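Esterase (Alcaligenes sp., PDB 1QLW) hydrolyses carboxylic ester bonds as a bacterial esterase of the alpha/beta hydrolase family. Local coordinates at the interface of chains A and B. Coordinates in Å, arbitrary orientation; residue numbers count along the deposited sequence, not the author numbering. Chains: chain A/B, Esterase.

Contact 1: the interface of chains A and B. Residues chain A 38-39; chain B 136, 144, 261, 265.
B:Arg261 grips the backbone carbonyl oxygen of A:Lys38 end-on with both terminal nitrogens, and the tight part of this interface patch is built around that fork. NH1 donates to A:Lys38 O at 3.0 Å and NH2 of the same guanidinium reaches this oxygen at 3.2 Å. The oxygen lies close to the guanidinium plane, whereas the two nitrogens straddle the carbonyl plane, one on each face. An outstretched chain, with CG opposite the backbone N (chi1 -168°), delivers the fork. B:Ile144 backs it from within chain B: its CG1 lies 3.6 Å above the centre of the B:Arg261 guanidinium plane. The neighbouring phenol is met over one face near its rim, with B:Arg261 NH2 3.5 Å from A:Tyr39 CE1 and the two planes 62° apart. B:Ile144 CD1 comes to the CD1-CE1 edge of the ring, displaced to the same side as the guanidinium and 3.9 Å from A:Tyr39 CD1.

Two separate margins are looser. At one, A:Lys38 bends at chi3 (67°) and leaves its amine NZ 4.1 Å from B:Arg265 NH2 with no bond between them; these like charges probably gain from solvent screening. At the other, beyond the tyrosine, B:Ala136 CB stands back at 4.3 Å from A:Tyr39 CD1.

In the fold, A:Lys38 and A:Tyr39 belong to the loop between strands 26-30 and 43-47. B:Ile144 ends helix 138-144, and B:Arg261 lies two residues before helix 263-278, which carries B:Arg265.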
loop_
_atom_site.group_PDB
_atom_site.type_symbol
_atom_site.label_atom_id
_atom_site.label_comp_id
_atom_site.label_asym_id
_atom_site.label_seq_id
_atom_site.Cartn_x
_atom_site.Cartn_y
_atom_site.Cartn_z
ATOM N N LYS A 38 17.784 10.715 15.937
ATOM C CA LYS A 38 16.350 10.961 15.919
ATOM C C LYS A 38 15.561 9.700 16.230
ATOM O O LYS A 38 14.363 9.779 16.532
ATOM C CB LYS A 38 15.889 11.538 14.588
ATOM C CG LYS A 38 16.116 13.011 14.329
ATOM C CD LYS A 38 15.312 13.458 13.108
ATOM C CE LYS A 38 13.818 13.396 13.376
ATOM N NZ LYS A 38 13.019 13.960 12.253
ATOM N N TYR A 39 16.088 8.525 15.894
ATOM C CA TYR A 39 15.429 7.244 16.105
ATOM C C TYR A 39 16.426 6.293 16.757
ATOM O O TYR A 39 17.567 6.191 16.296
ATOM C CB TYR A 39 14.915 6.670 14.779
ATOM C CG TYR A 39 13.971 7.619 14.058
ATOM C CD1 TYR A 39 12.628 7.694 14.374
ATOM C CD2 TYR A 39 14.466 8.502 13.094
ATOM C CE1 TYR A 39 11.798 8.606 13.747
ATOM C CE2 TYR A 39 13.646 9.430 12.479
ATOM C CZ TYR A 39 12.309 9.476 12.807
ATOM O OH TYR A 39 11.464 10.361 12.167
ATOM N N ALA B 136 11.376 2.883 13.224
ATOM C CA ALA B 136 11.122 3.232 14.612
ATOM C C ALA B 136 10.712 1.958 15.345
ATOM O O ALA B 136 9.704 1.330 15.013
ATOM C CB ALA B 136 10.022 4.273 14.720
ATOM N N ILE B 144 7.926 8.851 20.890
ATOM C CA ILE B 144 7.675 9.801 19.805
ATOM C C ILE B 144 6.188 10.133 19.745
ATOM O O ILE B 144 5.793 11.272 19.509
ATOM C CB ILE B 144 8.177 9.261 18.458
ATOM C CG1 ILE B 144 9.702 9.185 18.489
ATOM C CG2 ILE B 144 7.691 10.096 17.291
ATOM C CD1 ILE B 144 10.280 8.227 17.467
ATOM N N ARG B 261 11.225 16.489 22.279
ATOM C CA ARG B 261 11.091 16.399 20.825
ATOM C C ARG B 261 9.972 17.341 20.364
ATOM O O ARG B 261 10.007 17.816 19.226
ATOM C CB ARG B 261 10.764 14.957 20.423
ATOM C CG ARG B 261 10.874 14.635 18.934
ATOM C CD ARG B 261 10.281 13.269 18.631
ATOM N NE ARG B 261 10.578 12.697 17.324
ATOM C CZ ARG B 261 11.622 11.943 16.994
ATOM N NH1 ARG B 261 12.540 11.657 17.922
ATOM N NH2 ARG B 261 11.797 11.446 15.775
ATOM N N ARG B 265 8.617 22.227 18.853
ATOM C CA ARG B 265 7.877 22.201 17.596
ATOM C C ARG B 265 6.581 22.993 17.699
ATOM O O ARG B 265 6.199 23.725 16.790
ATOM C CB ARG B 265 7.592 20.752 17.190
ATOM C CG ARG B 265 8.862 20.039 16.739
ATOM C CD ARG B 265 8.550 18.582 16.435
ATOM N NE ARG B 265 9.683 17.931 15.802
ATOM C CZ ARG B 265 9.650 16.644 15.434
ATOM N NH1 ARG B 265 8.596 15.889 15.669
ATOM N NH2 ARG B 265 10.706 16.131 14.829
#

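Contact 2: the interface of chains A and B. Residues chain A 20, 51, 53, 109; chain B 53, 75-76, 79.
Strands 17-23 and 50-57 of chain A, with the loop holding A:Arg109, meet the 3-10 helix 75-78 of chain B, the following B:Glu79, and strand 50-57 of that chain. In this alpha/beta hydrolase, A:Arg109 lies in the Asp-x-x-Gly-x-Gly-x-Ser loop after strand 99-103, and B:Glu79 follows the His-Gly segment and the vicinal B:Cys71-B:Cys72 disulfide. The carboxylate of B:Glu79 is gripped at both oxygens. OE1 takes the A:Tyr51 hydroxyl OH on its syn lone pair at 2.7 Å, while A:Ser20 OG comes from above the carboxylate plane at 2.6 Å. OE2 forms salt bridges on opposite faces, with A:Arg109 NH1 at 2.9 Å and with B:Arg53 NH2 at 2.8 Å within its own chain. Both nitrogens also donate to the phenol oxygen A:Tyr51 OH, each at 3.0 Å. A:Arg53 stacks its guanidinium over the carboxylate, planes 25° apart. The two Arg53 copies bend differently: chi2 of 68° sends A:Arg53 NH1 to A:Ser20 OG, at 2.9 Å, whereas 144° and a further bend at chi3 take B:Arg53 NH2 to B:Glu79 and A:Tyr51. B:Met76 adds apolar packing, its SD at the edge of the A:Tyr51 ring and 3.5 Å from A:Ser20 CB.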
loop_
_atom_site.group_PDB
_atom_site.type_symbol
_atom_site.label_atom_id
_atom_site.label_comp_id
_atom_site.label_asym_id
_atom_site.label_seq_id
_atom_site.Cartn_x
_atom_site.Cartn_y
_atom_site.Cartn_z
ATOM N N SER A 20 -9.262 -2.123 7.043
ATOM C CA SER A 20 -7.907 -2.603 6.869
ATOM C C SER A 20 -7.395 -3.176 8.176
ATOM O O SER A 20 -7.772 -2.681 9.254
ATOM C CB SER A 20 -6.964 -1.423 6.529
ATOM O OG SER A 20 -7.415 -0.754 5.390
ATOM N N TYR A 51 -0.431 -6.817 5.226
ATOM C CA TYR A 51 -1.508 -5.832 5.090
ATOM C C TYR A 51 -2.693 -6.429 4.344
ATOM O O TYR A 51 -2.522 -7.086 3.311
ATOM C CB TYR A 51 -0.982 -4.658 4.269
ATOM C CG TYR A 51 -2.012 -3.610 3.896
ATOM C CD1 TYR A 51 -2.517 -2.724 4.856
ATOM C CD2 TYR A 51 -2.473 -3.497 2.600
ATOM C CE1 TYR A 51 -3.448 -1.767 4.506
ATOM C CE2 TYR A 51 -3.403 -2.531 2.253
ATOM C CZ TYR A 51 -3.878 -1.648 3.212
ATOM O OH TYR A 51 -4.780 -0.682 2.807
ATOM N N ARG A 53 -6.638 -5.146 3.000
ATOM C CA ARG A 53 -7.699 -4.155 2.812
ATOM C C ARG A 53 -8.948 -4.918 2.407
ATOM O O ARG A 53 -8.902 -5.706 1.453
ATOM C CB ARG A 53 -7.328 -3.156 1.720
ATOM C CG ARG A 53 -8.426 -2.152 1.407
ATOM C CD ARG A 53 -8.652 -1.211 2.531
ATOM N NE ARG A 53 -9.430 -0.055 2.091
ATOM C CZ ARG A 53 -9.887 0.880 2.907
ATOM N NH1 ARG A 53 -9.616 0.716 4.194
ATOM N NH2 ARG A 53 -10.572 1.927 2.467
ATOM N N ARG A 109 2.667 -2.117 1.740
ATOM C CA ARG A 109 2.420 -1.656 3.103
ATOM C C ARG A 109 2.808 -2.638 4.201
ATOM O O ARG A 109 2.617 -2.319 5.375
ATOM C CB ARG A 109 0.960 -1.232 3.190
ATOM C CG ARG A 109 0.656 -0.033 2.318
ATOM C CD ARG A 109 -0.795 0.355 2.339
ATOM N NE ARG A 109 -0.970 1.646 1.668
ATOM C CZ ARG A 109 -2.103 2.328 1.678
ATOM N NH1 ARG A 109 -3.226 1.778 2.137
ATOM N NH2 ARG A 109 -2.115 3.591 1.265
ATOM N N ARG B 53 -4.937 6.502 -3.709
ATOM C CA ARG B 53 -6.196 5.771 -3.675
ATOM C C ARG B 53 -7.309 6.756 -3.346
ATOM O O ARG B 53 -7.195 7.524 -2.384
ATOM C CB ARG B 53 -6.153 4.624 -2.688
ATOM C CG ARG B 53 -7.422 3.773 -2.659
ATOM C CD ARG B 53 -7.160 2.261 -2.425
ATOM N NE ARG B 53 -6.820 2.082 -1.027
ATOM C CZ ARG B 53 -6.404 0.897 -0.487
ATOM N NH1 ARG B 53 -6.236 -0.079 -1.319
ATOM N NH2 ARG B 53 -6.188 1.044 0.790
ATOM N N GLY B 75 -0.271 5.082 4.113
ATOM C CA GLY B 75 -1.635 5.581 4.093
ATOM C C GLY B 75 -2.575 4.802 4.990
ATOM O O GLY B 75 -3.665 5.278 5.311
ATOM N N MET B 76 -2.175 3.599 5.417
ATOM C CA MET B 76 -2.870 2.880 6.476
ATOM C C MET B 76 -3.129 3.760 7.701
ATOM O O MET B 76 -4.120 3.541 8.402
ATOM C CB MET B 76 -2.043 1.669 6.896
ATOM C CG MET B 76 -2.534 0.901 8.108
ATOM S SD MET B 76 -4.105 0.067 7.767
ATOM C CE MET B 76 -4.513 -0.514 9.431
ATOM N N GLU B 79 -6.740 4.737 7.710
ATOM C CA GLU B 79 -7.711 3.683 7.463
ATOM C C GLU B 79 -8.233 3.183 8.805
ATOM O O GLU B 79 -8.202 3.925 9.801
ATOM C CB GLU B 79 -7.093 2.613 6.553
ATOM C CG GLU B 79 -6.679 3.163 5.199
ATOM C CD GLU B 79 -6.029 2.193 4.234
ATOM O OE1 GLU B 79 -5.722 1.052 4.613
ATOM O OE2 GLU B 79 -5.818 2.622 3.064
#

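Contact 3: the interface of chains A and B. Residues chain A 111-112, 114, 117; chain B 133-135, 174.
A:Ile114 and B:Pro174 slide past each other in opposite directions, and this antiparallel pairing organises an apolar patch of the interface. The isoleucine projects CG1 between its backbone N and carbonyl carbon (chi1 52°), a cramped rotamer that turns both of its branches toward the proline. CG2 does the nearest packing, 3.6 Å from B:Pro174 CB, and CG1 rides over the same ring carbon at 3.8 Å.

B:Leu133 comes in at a slant to both isoleucines. With CG on the side away from its carbonyl carbon (chi1 -55°), its CD1 branch reaches both of them, 3.8 Å from A:Ile114 CG2 and 3.7 Å from A:Ile117 CD1. The second branch of A:Ile117, CG2, touches the leucine methyl as well, making a two-pronged seat for it. These partners come from the loop after the Asp-x-x-Gly-x-Gly-x-Ser segment and from helix 115-121 of chain A, against two chain B loops, one preceding helix 138-144 and one following helix 165-171.

Next to this, at the CG corner of the proline, A:Thr112 approaches obliquely, its hydroxyl OG1 3.5 Å from B:Pro174 CG. The A:Ile114 methyl CD1 points toward the chain B backbone and stops 4.1 Å from B:Ala135 N.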
loop_
_atom_site.group_PDB
_atom_site.type_symbol
_atom_site.label_atom_id
_atom_site.label_comp_id
_atom_site.label_asym_id
_atom_site.label_seq_id
_atom_site.Cartn_x
_atom_site.Cartn_y
_atom_site.Cartn_z
ATOM N N ALA A 111 5.672 -4.489 6.260
ATOM C CA ALA A 111 7.028 -4.086 6.585
ATOM C C ALA A 111 8.103 -5.105 6.243
ATOM O O ALA A 111 7.977 -6.300 6.505
ATOM C CB ALA A 111 7.130 -3.834 8.090
ATOM N N THR A 112 9.212 -4.579 5.756
ATOM C CA THR A 112 10.493 -5.241 5.666
ATOM C C THR A 112 11.332 -4.911 6.905
ATOM O O THR A 112 10.960 -4.055 7.689
ATOM C CB THR A 112 11.266 -4.797 4.407
ATOM O OG1 THR A 112 11.423 -3.363 4.453
ATOM C CG2 THR A 112 10.542 -5.214 3.136
ATOM N N ILE A 114 15.027 -3.437 7.687
ATOM C CA ILE A 114 16.161 -2.779 7.058
ATOM C C ILE A 114 17.443 -2.900 7.862
ATOM O O ILE A 114 18.483 -2.342 7.498
ATOM C CB ILE A 114 15.846 -1.313 6.711
ATOM C CG1 ILE A 114 15.304 -0.485 7.868
ATOM C CG2 ILE A 114 14.866 -1.300 5.519
ATOM C CD1 ILE A 114 16.244 -0.301 9.044
ATOM N N ILE A 117 20.791 -3.712 6.022
ATOM C CA ILE A 117 21.320 -2.630 5.198
ATOM C C ILE A 117 22.073 -1.645 6.088
ATOM O O ILE A 117 23.217 -1.288 5.791
ATOM C CB ILE A 117 20.190 -1.950 4.402
ATOM C CG1 ILE A 117 19.528 -2.953 3.461
ATOM C CG2 ILE A 117 20.755 -0.773 3.622
ATOM C CD1 ILE A 117 18.176 -2.512 2.958
ATOM N N LEU B 133 18.402 4.823 5.837
ATOM C CA LEU B 133 17.149 4.180 6.183
ATOM C C LEU B 133 16.961 4.176 7.692
ATOM O O LEU B 133 17.956 4.083 8.437
ATOM C CB LEU B 133 17.148 2.704 5.748
ATOM C CG LEU B 133 17.439 2.453 4.286
ATOM C CD1 LEU B 133 17.416 0.975 3.941
ATOM C CD2 LEU B 133 16.448 3.189 3.380
ATOM N N PHE B 134 15.719 4.165 8.142
ATOM C CA PHE B 134 15.474 3.970 9.568
ATOM C C PHE B 134 14.138 3.254 9.754
ATOM O O PHE B 134 13.271 3.314 8.886
ATOM C CB PHE B 134 15.527 5.232 10.417
ATOM C CG PHE B 134 14.489 6.234 10.034
ATOM C CD1 PHE B 134 14.772 7.178 9.053
ATOM C CD2 PHE B 134 13.274 6.330 10.708
ATOM C CE1 PHE B 134 13.849 8.139 8.679
ATOM C CE2 PHE B 134 12.358 7.311 10.344
ATOM C CZ PHE B 134 12.648 8.202 9.334
ATOM N N ALA B 135 13.990 2.631 10.900
ATOM C CA ALA B 135 12.711 2.119 11.345
ATOM C C ALA B 135 12.577 2.518 12.812
ATOM O O ALA B 135 13.555 2.455 13.562
ATOM C CB ALA B 135 12.572 0.616 11.184
ATOM N N PRO B 174 9.736 0.508 7.568
ATOM C CA PRO B 174 10.950 1.277 7.317
ATOM C C PRO B 174 10.688 2.514 6.466
ATOM O O PRO B 174 9.848 2.561 5.576
ATOM C CB PRO B 174 11.863 0.304 6.574
ATOM C CG PRO B 174 11.409 -1.037 7.034
ATOM C CD PRO B 174 9.910 -0.911 7.174
#

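Contact 4: the interface of chains A and B. Residues chain A 139-140, 144; chain B 39-40, 43.
Helix 138-144 of chain A lies against the loop that leads into strand 43-47 of chain B, with A:Ala140 facing B:Asp40 at the middle of the contact. The evidence for this pairing is the approach of the methyl CB of A:Ala140 to the carboxylate, 3.7 Å from B:Asp40 OD2 and 4.1 Å from its CG. Both residues are well buried by the partner chain as a whole, which hides 42 Å² of A:Ala140 and 31 Å² of B:Asp40. The same oxygen OD2 comes within 4.0 Å of A:Ala140 CA, which is consistent with the small side chain allowing a close approach to the helix backbone. Placing CG opposite its carbonyl carbon (chi1 -64°) lets B:Asp40 turn OD2 toward that methyl.

One helical turn on, A:Ile144 meets B:Tyr39, the chain-exchanged counterpart of a pairing at the far side of the interface. Toward the start of the helix, A:Glu139 folds at chi2 (87°) and lays its carboxylate beside a fully extended glycine. There OE1 is 3.5 Å from B:Gly43 CA and 3.7 Å from B:Gly43 C, a van der Waals approach.

Within the alpha/beta hydrolase fold, helix 138-144 belongs to the long stretch between strands 99-103 and 200-205, whereas B:Tyr39 and B:Asp40 lie in the loop before strand 43-47, which B:Gly43 begins.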
loop_
_atom_site.group_PDB
_atom_site.type_symbol
_atom_site.label_atom_id
_atom_site.label_comp_id
_atom_site.label_asym_id
_atom_site.label_seq_id
_atom_site.Cartn_x
_atom_site.Cartn_y
_atom_site.Cartn_z
ATOM N N GLU A 139 11.966 -3.263 -19.794
ATOM C CA GLU A 139 12.286 -4.118 -20.933
ATOM C C GLU A 139 12.119 -5.586 -20.575
ATOM O O GLU A 139 11.565 -6.374 -21.347
ATOM C CB GLU A 139 13.690 -3.810 -21.433
ATOM C CG GLU A 139 13.956 -2.349 -21.709
ATOM C CD GLU A 139 14.420 -1.507 -20.543
ATOM O OE1 GLU A 139 14.350 -1.863 -19.347
ATOM O OE2 GLU A 139 14.909 -0.383 -20.831
ATOM N N ALA A 140 12.591 -5.961 -19.380
ATOM C CA ALA A 140 12.451 -7.335 -18.914
ATOM C C ALA A 140 10.978 -7.677 -18.713
ATOM O O ALA A 140 10.514 -8.751 -19.119
ATOM C CB ALA A 140 13.223 -7.513 -17.608
ATOM N N ILE A 144 8.513 -10.805 -19.888
ATOM C CA ILE A 144 7.922 -11.660 -18.856
ATOM C C ILE A 144 6.402 -11.666 -18.946
ATOM O O ILE A 144 5.742 -12.697 -18.793
ATOM C CB ILE A 144 8.358 -11.201 -17.450
ATOM C CG1 ILE A 144 9.865 -11.417 -17.303
ATOM C CG2 ILE A 144 7.581 -11.927 -16.357
ATOM C CD1 ILE A 144 10.526 -10.718 -16.136
ATOM N N TYR B 39 15.990 -12.235 -13.808
ATOM C CA TYR B 39 15.665 -10.865 -14.155
ATOM C C TYR B 39 16.935 -10.153 -14.634
ATOM O O TYR B 39 17.996 -10.367 -14.050
ATOM C CB TYR B 39 15.101 -10.083 -12.957
ATOM C CG TYR B 39 13.905 -10.782 -12.340
ATOM C CD1 TYR B 39 12.632 -10.600 -12.844
ATOM C CD2 TYR B 39 14.085 -11.671 -11.283
ATOM C CE1 TYR B 39 11.556 -11.317 -12.348
ATOM C CE2 TYR B 39 13.019 -12.402 -10.789
ATOM C CZ TYR B 39 11.757 -12.198 -11.304
ATOM O OH TYR B 39 10.684 -12.845 -10.735
ATOM N N ASP B 40 16.787 -9.346 -15.666
ATOM C CA ASP B 40 17.937 -8.633 -16.219
ATOM C C ASP B 40 18.520 -7.642 -15.217
ATOM O O ASP B 40 17.762 -6.946 -14.528
ATOM C CB ASP B 40 17.490 -7.849 -17.453
ATOM C CG ASP B 40 17.005 -8.670 -18.628
ATOM O OD1 ASP B 40 17.269 -9.887 -18.652
ATOM O OD2 ASP B 40 16.380 -8.074 -19.533
ATOM N N GLY B 43 18.598 -2.360 -17.036
ATOM C CA GLY B 43 17.248 -2.024 -17.468
ATOM C C GLY B 43 16.848 -0.689 -16.912
ATOM O O GLY B 43 17.610 -0.007 -16.217
#

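Contacts 1 and 4 lie about 40 Å apart between the centres of their C-alpha atoms and are partly related by the two-fold: Tyr39 and Ile144 occur in both with the chains exchanged. Contact 2 lies off the line between them, about 24 Å from contact 1 and 29 Å from contact 4, and its paired Arg53 copies place it near the axis. Contact 3 is about 16 Å from contact 1, linked through adjacent B:Ala135 and B:Ala136, and 18 Å from contact 2, linked through the A:Arg109 to A:Ala111 loop. Flanks and polar centre suggest an extended dimer interface, although the structure alone does not establish a dimer in solution.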